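Local coordinates for protein cyclin homolog (Herpesvirus saimiri, PDB 2F2C) that probably promotes transformation and rapid proliferation of infected host T-cells during latency, acting as a viral relative of the D-type cyclins, at residues L80-C85 with K144-A149; N161-P166 with T218-D223; W58-C63 with I181-I186; C101-S106 with S117-L122. All blocks are in the same frame, centred on the assembly; numbering follows the deposited sequence.

Contact 1: residues L80-C85 with K144-A149; sequences LDRYLC and KWDTEA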
# COMPACT_ATOMS: atom_id res chain seq x y z
N LEU A 80 -7.72 15.01 -7.19
CA LEU A 80 -8.35 16.11 -7.92
C LEU A 80 -8.05 17.44 -7.26
O LEU A 80 -7.50 18.33 -7.91
CB LEU A 80 -9.86 15.90 -8.07
CG LEU A 80 -10.71 17.13 -8.47
CD1 LEU A 80 -10.54 17.50 -9.95
CD2 LEU A 80 -12.20 16.95 -8.14
N ASP A 81 -8.36 17.57 -5.97
CA ASP A 81 -8.09 18.83 -5.24
C ASP A 81 -6.61 19.22 -5.26
O ASP A 81 -6.27 20.31 -5.72
CB ASP A 81 -8.61 18.77 -3.80
CG ASP A 81 -10.12 18.64 -3.72
OD1 ASP A 81 -10.81 19.14 -4.65
OD2 ASP A 81 -10.70 18.05 -2.78
N ARG A 82 -5.75 18.31 -4.80
CA ARG A 82 -4.30 18.53 -4.86
C ARG A 82 -3.88 19.03 -6.23
O ARG A 82 -3.21 20.05 -6.32
CB ARG A 82 -3.54 17.24 -4.53
CG ARG A 82 -3.35 16.98 -3.05
CD ARG A 82 -2.56 15.72 -2.75
NE ARG A 82 -3.41 14.53 -2.82
CZ ARG A 82 -2.96 13.29 -2.98
NH1 ARG A 82 -1.66 13.05 -3.11
NH2 ARG A 82 -3.83 12.28 -3.01
N TYR A 83 -4.29 18.32 -7.28
CA TYR A 83 -3.97 18.70 -8.66
C TYR A 83 -4.45 20.10 -8.99
O TYR A 83 -3.77 20.84 -9.70
CB TYR A 83 -4.57 17.71 -9.67
CG TYR A 83 -4.33 18.14 -11.10
CD1 TYR A 83 -3.06 18.04 -11.67
CD2 TYR A 83 -5.37 18.68 -11.87
CE1 TYR A 83 -2.82 18.47 -13.00
CE2 TYR A 83 -5.14 19.11 -13.20
CZ TYR A 83 -3.87 19.00 -13.75
OH TYR A 83 -3.63 19.39 -15.05
N LEU A 84 -5.62 20.47 -8.48
CA LEU A 84 -6.19 21.78 -8.80
C LEU A 84 -5.76 22.88 -7.84
O LEU A 84 -6.37 23.96 -7.83
CB LEU A 84 -7.71 21.71 -8.96
CG LEU A 84 -8.28 21.04 -10.21
CD1 LEU A 84 -9.77 21.00 -10.10
CD2 LEU A 84 -7.88 21.75 -11.49
N CYS A 85 -4.73 22.61 -7.03
CA CYS A 85 -3.98 23.66 -6.33
C CYS A 85 -2.77 24.06 -7.15
O CYS A 85 -2.14 25.07 -6.87
CB CYS A 85 -3.48 23.20 -4.96
SG CYS A 85 -4.73 22.51 -3.85
N LYS A 144 4.26 15.58 -8.77
CA LYS A 144 5.53 14.88 -8.61
C LYS A 144 5.32 13.43 -8.18
O LYS A 144 6.09 12.89 -7.39
CB LYS A 144 6.49 15.62 -7.65
CG LYS A 144 6.93 17.03 -8.10
CD LYS A 144 6.05 18.15 -7.47
CE LYS A 144 6.64 18.72 -6.15
NZ LYS A 144 5.57 19.22 -5.20
N TRP A 145 4.26 12.81 -8.70
CA TRP A 145 3.91 11.40 -8.47
C TRP A 145 3.56 11.04 -7.01
O TRP A 145 3.42 9.86 -6.67
CB TRP A 145 5.00 10.46 -9.02
CG TRP A 145 5.13 10.48 -10.53
CD1 TRP A 145 5.54 11.52 -11.31
CD2 TRP A 145 4.87 9.39 -11.42
NE1 TRP A 145 5.55 11.15 -12.63
CE2 TRP A 145 5.15 9.84 -12.73
CE3 TRP A 145 4.44 8.06 -11.25
CZ2 TRP A 145 5.00 9.03 -13.86
CZ3 TRP A 145 4.29 7.25 -12.38
CH2 TRP A 145 4.58 7.74 -13.67
N ASP A 146 3.40 12.06 -6.16
CA ASP A 146 2.96 11.86 -4.77
C ASP A 146 1.42 11.76 -4.75
O ASP A 146 0.73 12.73 -4.40
CB ASP A 146 3.51 13.01 -3.90
CG ASP A 146 3.17 12.89 -2.40
OD1 ASP A 146 2.47 11.96 -1.92
OD2 ASP A 146 3.59 13.74 -1.59
N THR A 147 0.91 10.58 -5.12
CA THR A 147 -0.52 10.38 -5.39
C THR A 147 -1.35 9.87 -4.23
O THR A 147 -2.52 10.23 -4.08
CB THR A 147 -0.68 9.40 -6.54
OG1 THR A 147 0.02 8.19 -6.23
CG2 THR A 147 0.01 9.91 -7.79
N GLU A 148 -0.76 8.98 -3.43
CA GLU A 148 -1.38 8.44 -2.21
C GLU A 148 -1.69 9.55 -1.17
O GLU A 148 -1.23 10.70 -1.31
CB GLU A 148 -0.43 7.38 -1.65
CG GLU A 148 -1.07 6.28 -0.82
CD GLU A 148 -2.31 5.67 -1.47
OE1 GLU A 148 -3.44 6.20 -1.26
OE2 GLU A 148 -2.14 4.63 -2.16
N ALA A 149 -2.47 9.19 -0.14
CA ALA A 149 -2.93 10.13 0.92
C ALA A 149 -3.74 9.42 2.00
O ALA A 149 -4.33 8.38 1.77
CB ALA A 149 -3.78 11.25 0.33

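Contact 2: residues N161-P166 with T218-D223; sequences NALKIP and TCYLED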
# COMPACT_ATOMS: atom_id res chain seq x y z
N ASN A 161 -11.97 -0.55 16.28
CA ASN A 161 -11.16 -1.28 17.23
C ASN A 161 -10.87 -0.48 18.50
O ASN A 161 -11.03 -0.99 19.60
CB ASN A 161 -9.84 -1.73 16.60
CG ASN A 161 -8.95 -2.45 17.57
OD1 ASN A 161 -9.18 -3.62 17.89
ND2 ASN A 161 -7.95 -1.76 18.08
N ALA A 162 -10.46 0.78 18.34
CA ALA A 162 -10.20 1.64 19.48
C ALA A 162 -11.45 1.95 20.35
O ALA A 162 -11.35 2.05 21.58
CB ALA A 162 -9.51 2.90 19.04
N LEU A 163 -12.62 2.09 19.74
CA LEU A 163 -13.85 2.26 20.53
C LEU A 163 -14.33 0.92 21.08
O LEU A 163 -15.46 0.82 21.55
CB LEU A 163 -14.98 2.88 19.72
CG LEU A 163 -14.74 4.23 19.04
CD1 LEU A 163 -15.56 4.25 17.76
CD2 LEU A 163 -15.06 5.41 19.95
N LYS A 164 -13.46 -0.09 20.97
CA LYS A 164 -13.68 -1.44 21.49
C LYS A 164 -15.02 -2.09 21.09
O LYS A 164 -15.57 -2.89 21.84
CB LYS A 164 -13.46 -1.48 23.01
CG LYS A 164 -12.02 -1.22 23.46
CD LYS A 164 -11.23 -2.52 23.74
CE LYS A 164 -10.62 -3.18 22.46
NZ LYS A 164 -9.47 -2.39 21.89
N ILE A 165 -15.52 -1.75 19.90
CA ILE A 165 -16.65 -2.47 19.28
C ILE A 165 -16.21 -3.88 18.86
O ILE A 165 -15.20 -4.06 18.17
CB ILE A 165 -17.15 -1.68 18.03
CG1 ILE A 165 -17.59 -0.26 18.42
CG2 ILE A 165 -18.26 -2.46 17.30
CD1 ILE A 165 -17.79 0.64 17.25
N PRO A 166 -17.00 -4.88 19.26
CA PRO A 166 -16.70 -6.28 18.96
C PRO A 166 -16.56 -6.53 17.47
O PRO A 166 -17.40 -6.08 16.68
CB PRO A 166 -17.92 -7.02 19.52
CG PRO A 166 -18.98 -6.00 19.56
CD PRO A 166 -18.27 -4.75 20.00
N THR A 218 -24.37 8.87 21.30
CA THR A 218 -23.96 9.52 22.54
C THR A 218 -22.69 8.87 23.10
O THR A 218 -21.64 9.50 23.17
CB THR A 218 -25.11 9.45 23.58
OG1 THR A 218 -26.15 10.36 23.20
CG2 THR A 218 -24.68 9.97 24.96
N CYS A 219 -22.82 7.60 23.46
CA CYS A 219 -21.76 6.84 24.13
C CYS A 219 -20.42 6.72 23.39
O CYS A 219 -19.47 6.16 23.94
CB CYS A 219 -22.29 5.43 24.46
SG CYS A 219 -23.45 5.37 25.85
N TYR A 220 -20.34 7.22 22.17
CA TYR A 220 -19.08 7.15 21.44
C TYR A 220 -18.40 8.51 21.22
O TYR A 220 -17.21 8.56 20.92
CB TYR A 220 -19.25 6.37 20.14
CG TYR A 220 -19.56 4.90 20.34
CD1 TYR A 220 -18.62 4.02 20.90
CD2 TYR A 220 -20.81 4.37 19.98
CE1 TYR A 220 -18.91 2.67 21.10
CE2 TYR A 220 -21.10 3.02 20.16
CZ TYR A 220 -20.15 2.17 20.72
OH TYR A 220 -20.46 0.84 20.90
N LEU A 221 -19.17 9.59 21.40
CA LEU A 221 -18.69 10.99 21.29
C LEU A 221 -17.52 11.30 22.23
O LEU A 221 -16.40 11.55 21.76
CB LEU A 221 -19.85 11.99 21.51
N GLU A 222 -17.76 11.27 23.53
CA GLU A 222 -16.70 11.39 24.53
C GLU A 222 -15.40 10.66 24.15
O GLU A 222 -14.31 11.20 24.31
CB GLU A 222 -17.17 10.88 25.89
CG GLU A 222 -17.85 11.92 26.77
CD GLU A 222 -16.91 13.00 27.29
OE1 GLU A 222 -16.01 13.43 26.52
OE2 GLU A 222 -17.06 13.43 28.46
N ASP A 223 -15.52 9.43 23.66
CA ASP A 223 -14.35 8.63 23.29
C ASP A 223 -13.66 9.10 22.00
O ASP A 223 -12.45 9.29 21.98
CB ASP A 223 -14.72 7.14 23.16
CG ASP A 223 -14.93 6.48 24.52
OD1 ASP A 223 -14.43 5.34 24.69
OD2 ASP A 223 -15.58 6.99 25.45

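Contact 3: residues W58-C63 with I181-I186; sequences WMHLLC and ICKALI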
# COMPACT_ATOMS: atom_id res chain seq x y z
N TRP A 58 -20.66 12.79 -10.68
CA TRP A 58 -20.39 11.88 -11.77
C TRP A 58 -19.27 10.90 -11.39
O TRP A 58 -19.44 9.68 -11.52
CB TRP A 58 -20.05 12.67 -13.01
CG TRP A 58 -19.71 11.87 -14.22
CD1 TRP A 58 -20.56 11.12 -14.99
CD2 TRP A 58 -18.42 11.75 -14.82
NE1 TRP A 58 -19.87 10.55 -16.03
CE2 TRP A 58 -18.56 10.91 -15.95
CE3 TRP A 58 -17.16 12.27 -14.52
CZ2 TRP A 58 -17.48 10.58 -16.77
CZ3 TRP A 58 -16.09 11.94 -15.33
CH2 TRP A 58 -16.25 11.11 -16.44
N MET A 59 -18.14 11.41 -10.91
CA MET A 59 -17.02 10.55 -10.50
C MET A 59 -17.49 9.45 -9.51
O MET A 59 -17.13 8.27 -9.63
CB MET A 59 -15.91 11.40 -9.90
CG MET A 59 -15.26 12.40 -10.87
SD MET A 59 -14.01 13.48 -10.06
CE MET A 59 -12.89 12.28 -9.30
N HIS A 60 -18.34 9.87 -8.56
CA HIS A 60 -18.98 8.95 -7.65
C HIS A 60 -19.83 7.88 -8.35
O HIS A 60 -19.66 6.68 -8.10
CB HIS A 60 -19.84 9.67 -6.62
CG HIS A 60 -20.44 8.75 -5.61
ND1 HIS A 60 -19.82 8.44 -4.42
CD2 HIS A 60 -21.59 8.04 -5.63
CE1 HIS A 60 -20.57 7.59 -3.74
NE2 HIS A 60 -21.65 7.33 -4.45
N LEU A 61 -20.74 8.32 -9.21
CA LEU A 61 -21.60 7.38 -9.93
C LEU A 61 -20.75 6.30 -10.58
O LEU A 61 -21.05 5.11 -10.51
CB LEU A 61 -22.46 8.09 -10.97
CG LEU A 61 -23.56 7.23 -11.59
CD1 LEU A 61 -24.55 6.77 -10.53
CD2 LEU A 61 -24.26 8.00 -12.70
N LEU A 62 -19.67 6.76 -11.21
CA LEU A 62 -18.78 5.93 -11.98
C LEU A 62 -18.18 4.79 -11.13
O LEU A 62 -18.18 3.62 -11.56
CB LEU A 62 -17.70 6.83 -12.55
CG LEU A 62 -17.11 6.60 -13.93
CD1 LEU A 62 -18.11 6.10 -14.92
CD2 LEU A 62 -16.52 7.92 -14.41
N CYS A 63 -17.71 5.13 -9.92
CA CYS A 63 -17.17 4.15 -8.99
C CYS A 63 -18.25 3.21 -8.46
O CYS A 63 -18.05 2.00 -8.39
CB CYS A 63 -16.48 4.84 -7.82
SG CYS A 63 -15.14 5.95 -8.31
N ILE A 181 -19.65 7.79 4.07
CA ILE A 181 -18.51 8.70 3.89
C ILE A 181 -18.33 9.09 2.40
O ILE A 181 -18.27 10.29 2.09
CB ILE A 181 -17.22 8.14 4.52
CG1 ILE A 181 -17.28 8.30 6.04
CG2 ILE A 181 -16.04 8.88 4.05
CD1 ILE A 181 -16.62 7.18 6.79
N CYS A 182 -18.30 8.09 1.51
CA CYS A 182 -18.16 8.33 0.07
C CYS A 182 -19.20 9.27 -0.52
O CYS A 182 -18.88 10.01 -1.44
CB CYS A 182 -18.13 7.05 -0.72
SG CYS A 182 -16.61 6.12 -0.54
N LYS A 183 -20.43 9.26 -0.03
CA LYS A 183 -21.40 10.21 -0.59
C LYS A 183 -21.18 11.63 -0.05
O LYS A 183 -21.14 12.58 -0.83
CB LYS A 183 -22.84 9.76 -0.40
CG LYS A 183 -23.31 8.69 -1.40
CD LYS A 183 -24.84 8.67 -1.48
CE LYS A 183 -25.35 7.68 -2.51
NZ LYS A 183 -25.41 6.27 -2.03
N ALA A 184 -20.99 11.77 1.27
CA ALA A 184 -20.71 13.08 1.90
C ALA A 184 -19.60 13.86 1.21
O ALA A 184 -19.75 15.06 0.97
CB ALA A 184 -20.40 12.90 3.38
N LEU A 185 -18.51 13.17 0.85
CA LEU A 185 -17.34 13.78 0.19
C LEU A 185 -17.66 14.51 -1.12
O LEU A 185 -16.78 15.18 -1.66
CB LEU A 185 -16.26 12.73 -0.08
CG LEU A 185 -15.33 12.45 1.09
CD1 LEU A 185 -14.70 11.10 0.98
CD2 LEU A 185 -14.27 13.51 1.21
N ILE A 186 -18.88 14.36 -1.63
CA ILE A 186 -19.33 15.12 -2.80
C ILE A 186 -19.48 16.61 -2.45
O ILE A 186 -19.17 17.49 -3.25
CB ILE A 186 -20.68 14.52 -3.35
CG1 ILE A 186 -20.44 13.13 -3.92
CG2 ILE A 186 -21.32 15.42 -4.42
CD1 ILE A 186 -21.66 12.51 -4.63

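Contact 4: residues C101-S106 with S117-L122; sequences CVLIGS and SKLTYL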
# COMPACT_ATOMS: atom_id res chain seq x y z
N CYS A 101 -8.44 11.46 -12.82
CA CYS A 101 -8.25 11.21 -11.39
C CYS A 101 -8.76 9.83 -11.01
O CYS A 101 -8.03 9.04 -10.40
CB CYS A 101 -8.90 12.30 -10.56
SG CYS A 101 -8.22 13.92 -10.98
N VAL A 102 -10.00 9.51 -11.38
CA VAL A 102 -10.54 8.17 -11.19
C VAL A 102 -9.64 7.12 -11.84
O VAL A 102 -9.47 6.03 -11.30
CB VAL A 102 -11.98 8.05 -11.75
CG1 VAL A 102 -12.43 6.61 -11.82
CG2 VAL A 102 -12.93 8.85 -10.90
N LEU A 103 -9.06 7.44 -13.00
CA LEU A 103 -8.16 6.50 -13.65
C LEU A 103 -6.97 6.23 -12.73
O LEU A 103 -6.70 5.07 -12.39
CB LEU A 103 -7.72 6.96 -15.05
CG LEU A 103 -6.81 5.98 -15.83
CD1 LEU A 103 -7.54 4.70 -16.20
CD2 LEU A 103 -6.27 6.61 -17.09
N ILE A 104 -6.29 7.29 -12.28
CA ILE A 104 -5.13 7.12 -11.41
C ILE A 104 -5.52 6.38 -10.12
O ILE A 104 -4.85 5.41 -9.73
CB ILE A 104 -4.39 8.47 -11.14
CG1 ILE A 104 -3.69 8.96 -12.41
CG2 ILE A 104 -3.33 8.32 -10.07
CD1 ILE A 104 -3.46 10.44 -12.46
N GLY A 105 -6.62 6.84 -9.51
CA GLY A 105 -7.16 6.28 -8.26
C GLY A 105 -7.46 4.80 -8.36
O GLY A 105 -6.95 4.00 -7.56
N SER A 106 -8.23 4.42 -9.37
CA SER A 106 -8.60 3.04 -9.54
C SER A 106 -7.34 2.19 -9.75
O SER A 106 -7.24 1.07 -9.25
CB SER A 106 -9.54 2.88 -10.72
OG SER A 106 -8.82 2.87 -11.93
N SER A 117 -10.45 3.14 -22.43
CA SER A 117 -11.51 2.76 -23.38
C SER A 117 -12.90 2.62 -22.74
O SER A 117 -13.81 2.05 -23.33
CB SER A 117 -11.12 1.45 -24.07
OG SER A 117 -10.81 0.45 -23.10
N LYS A 118 -13.04 3.15 -21.53
CA LYS A 118 -14.23 2.94 -20.74
C LYS A 118 -14.65 4.26 -20.12
O LYS A 118 -15.82 4.47 -19.87
CB LYS A 118 -13.94 1.92 -19.66
CG LYS A 118 -15.15 1.20 -19.10
CD LYS A 118 -14.74 0.10 -18.11
CE LYS A 118 -14.32 -1.18 -18.82
NZ LYS A 118 -14.45 -2.34 -17.90
N LEU A 119 -13.68 5.13 -19.85
CA LEU A 119 -13.97 6.47 -19.34
C LEU A 119 -14.21 7.43 -20.51
O LEU A 119 -14.98 8.39 -20.40
CB LEU A 119 -12.82 6.98 -18.48
CG LEU A 119 -12.51 6.28 -17.16
CD1 LEU A 119 -11.06 6.52 -16.80
CD2 LEU A 119 -13.42 6.74 -16.04
N THR A 120 -13.53 7.14 -21.62
CA THR A 120 -13.68 7.91 -22.85
C THR A 120 -15.10 7.72 -23.39
O THR A 120 -15.95 8.60 -23.23
CB THR A 120 -12.61 7.48 -23.90
OG1 THR A 120 -12.57 6.04 -24.00
CG2 THR A 120 -11.20 7.84 -23.43
N TYR A 121 -15.34 6.57 -24.01
CA TYR A 121 -16.64 6.17 -24.54
C TYR A 121 -17.80 6.57 -23.60
O TYR A 121 -18.89 6.91 -24.04
CB TYR A 121 -16.61 4.66 -24.79
CG TYR A 121 -17.88 4.07 -25.36
CD1 TYR A 121 -18.17 4.15 -26.72
CD2 TYR A 121 -18.78 3.38 -24.53
CE1 TYR A 121 -19.32 3.59 -27.24
CE2 TYR A 121 -19.93 2.82 -25.04
CZ TYR A 121 -20.20 2.93 -26.39
OH TYR A 121 -21.35 2.37 -26.91
N LEU A 122 -17.52 6.53 -22.30
CA LEU A 122 -18.43 7.02 -21.27
C LEU A 122 -18.01 8.42 -20.77
O LEU A 122 -17.67 8.58 -19.59
CB LEU A 122 -18.45 6.05 -20.09
CG LEU A 122 -19.08 4.66 -20.18
CD1 LEU A 122 -18.61 3.83 -21.37
CD2 LEU A 122 -18.78 3.94 -18.88

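Contact 1: residues L80-C85 with K144-A149
Arg-82 reaches from helix 72-83 to the carbonyl groups of Asp-146, Thr-147 and Glu-148, and it illustrates how one long cationic side chain can hold an irregular peptide. Its terminal nitrogen NH2 gives the main bond, 2.7 Å to Thr-147 O with an N-H...O angle of 147°. NH1 of Arg-82 adds a weak one to the same oxygen at 3.1 Å, so Thr-147 O takes two donors from one guanidinium. NH2 lies above the carbonyl plane rather than on a lone pair, whereas the oxygen sits at the edge of the guanidinium. A bend at chi3 (-82°) in the arginine chain turns the charged end across to the loop. Asp-146 O is also at that edge, but the angle to NH1 is too poor for a hydrogen bond. Over one face of the group rests the methyl of Ala-149, with Ala-149 CB 3.5 Å from Arg-82 NH2.

Thr-147 contributes through its backbone; its side chain touches Leu-140 and Ile-108 instead. Ser-78 OG is a further partner of Arg-82 NH2, on the arginine's own helix, while the carboxylate of Glu-148 is engaged by Arg-109 in a salt bridge. Asp-146 OD1 stays 4.4 Å from Arg-82 NH1. The chemistry is consistent with charge-assisted binding of main-chain oxygens, Asp-146 probably adding only a longer-range attraction.

Contact 2: residues N161-P166 with T218-D223
Leu-163 and Ile-165 approach the Tyr-220 ring from different directions, a small case of how a helix end is packed against a neighbouring helix. Leu-163 lies along the CD1 side of the ring: its CD2 is 3.9 Å from Tyr-220 CD1, and CB is almost as close to the same atom. The CD2 methyl of Leu-163 is also 3.7 Å from Asp-223 CB, one turn further along helix 218-228, so the leucine branch fits between the two residues. Leu-163 O meets the ring edge near the plane, 3.9 Å from Tyr-220 CE1. Ile-165 slants across the far end of the tyrosine, bringing its CG1 to 3.9 Å from Tyr-220 OH. The tyrosine has CG anti to its carbonyl carbon (chi1 -67°), which swings the ring toward the loop, while Leu-204 and Ile-207 of helix 195-208 also touch it.

The turn passes through Lys-164, whose positive phi marks it as the C-prime residue. Lys-164 N bonds to Asn-161 O and Ile-165 N to Cys-160 O; Lys-164 NZ adds a bond of 3.1 Å to Asn-161 O from the opposite face of its plane. The two backbone bonds make a Schellman motif closing helix 156-162, followed by packing onto helix 218-228 within the all-helical C-terminal region of a cyclin.

Contact 3: residues W58-C63 with I181-I186
His-60 inserts its imidazole among Cys-182, Lys-183 and Ile-186, and it accounts for most of the surface buried here. With CG anti to the backbone N (chi1 -176°), the ring projects from helix 49-65 toward the end of helix 170-184. Cys-182 CB lies at the ring edge, in plane, 3.9 Å from His-60 CE1. Lys-183 passes at roughly a right angle, its CG 3.7 Å from His-60 NE2, so that the aliphatic part of the lysine, rather than its amine, does the touching. Ile-186 likewise runs nearly perpendicular to the histidine and puts its CD1 3.9 Å from His-60 CB, near the root of the ring. The carbonyl O of Cys-182 is 3.5 Å from His-60 ND1.

Polar partners of these side chains lie close by. Glu-64, a turn further along helix 49-65, shares a weak hydrogen bond with His-60 NE2 and forms a long, weak ion pair with Lys-183 NZ. This shared carboxylate would be expected to temper any repulsion between the lysine and a protonated imidazole, whose charge is not established. Phe-73 meets the histidine edge-to-face, and Lys-183 makes a cation-pi contact with Tyr-249, so each has an aromatic neighbour.

As a worked example of joining tandem domains, the contact relies on a buried histidine fitted among largely aliphatic atoms, with a backbone carbonyl and Glu-64 close to its nitrogens. It brings a helix of the N-terminal cyclin domain against one of the C-terminal region, the interdomain packing found in the two-domain helical cyclin fold.

Contact 4: residues C101-S106 with S117-L122
Leu-119 sends both of its methyl groups onto helix 94-109, and each branch finds a different partner. CD1 of Leu-119 is 3.8 Å from Leu-103 CB and 4.0 Å from Leu-103 CD1, while Leu-119 CD2 lies 4.3 Å from Val-102 CG1. The fork of the leucine thus addresses two successive residues of the facing helix. Its conformation explains the reach: CG anti to the carbonyl carbon (chi1 -66°) and a chi2 near 156° set the two methyls side by side across helix 94-109.

Leu-103 adopts another shape, with CG anti to the backbone N (chi1 -177°). It stands out from its helix and crosses Leu-119 obliquely, and CB and the CD1 branch form the touching flank. Elsewhere this leucine packs on Glu-136 of helix 129-142 and on the backbone of a partner protein chain, which places the contact next to the intermolecular interface.

In the helical bundle of the N-terminal cyclin domain, helix 94-109 runs among its neighbours, and the short, weakly bonded helix 116-119 is laid over it after a brief connection. Val-102 also touches Ser-76 and Met-59, while Leu-119 meets Leu-62 of helix 49-65 and Met-114 in the connection, so the little helix has several packing partners.

Ser-106 links helix 94-109 to the end of the connection. Its OG donates to Leu-103 O at 3.1 Å, a turn back in the helix, tilted 27° from the carbonyl plane; Ser-106 OG is also hydrogen-bonded to Met-114 N.

Overall arrangement
Contacts 1, 3 and 4 are buried, whereas contact 2 is partly buried and lies about 33 Å from contact 1 between centres, on the other side of the chain's centre. Contact 3, nearest the middle, joins the two cyclin domains; contacts 1 and 4 are nested within the loop it closes. Contact 4 touches contact 1 through Cys-101 and Leu-80, on the consecutive helices 94-109 and 72-83, and contact 3 through helix 49-65, making one continuous packed region. The chemistry varies accordingly: probably charge-assisted grip of a loop in contact 1, purely apolar packing in contact 4, a histidine among mixed neighbours in contact 3, and aliphatic-aromatic packing at a helix end in contact 2.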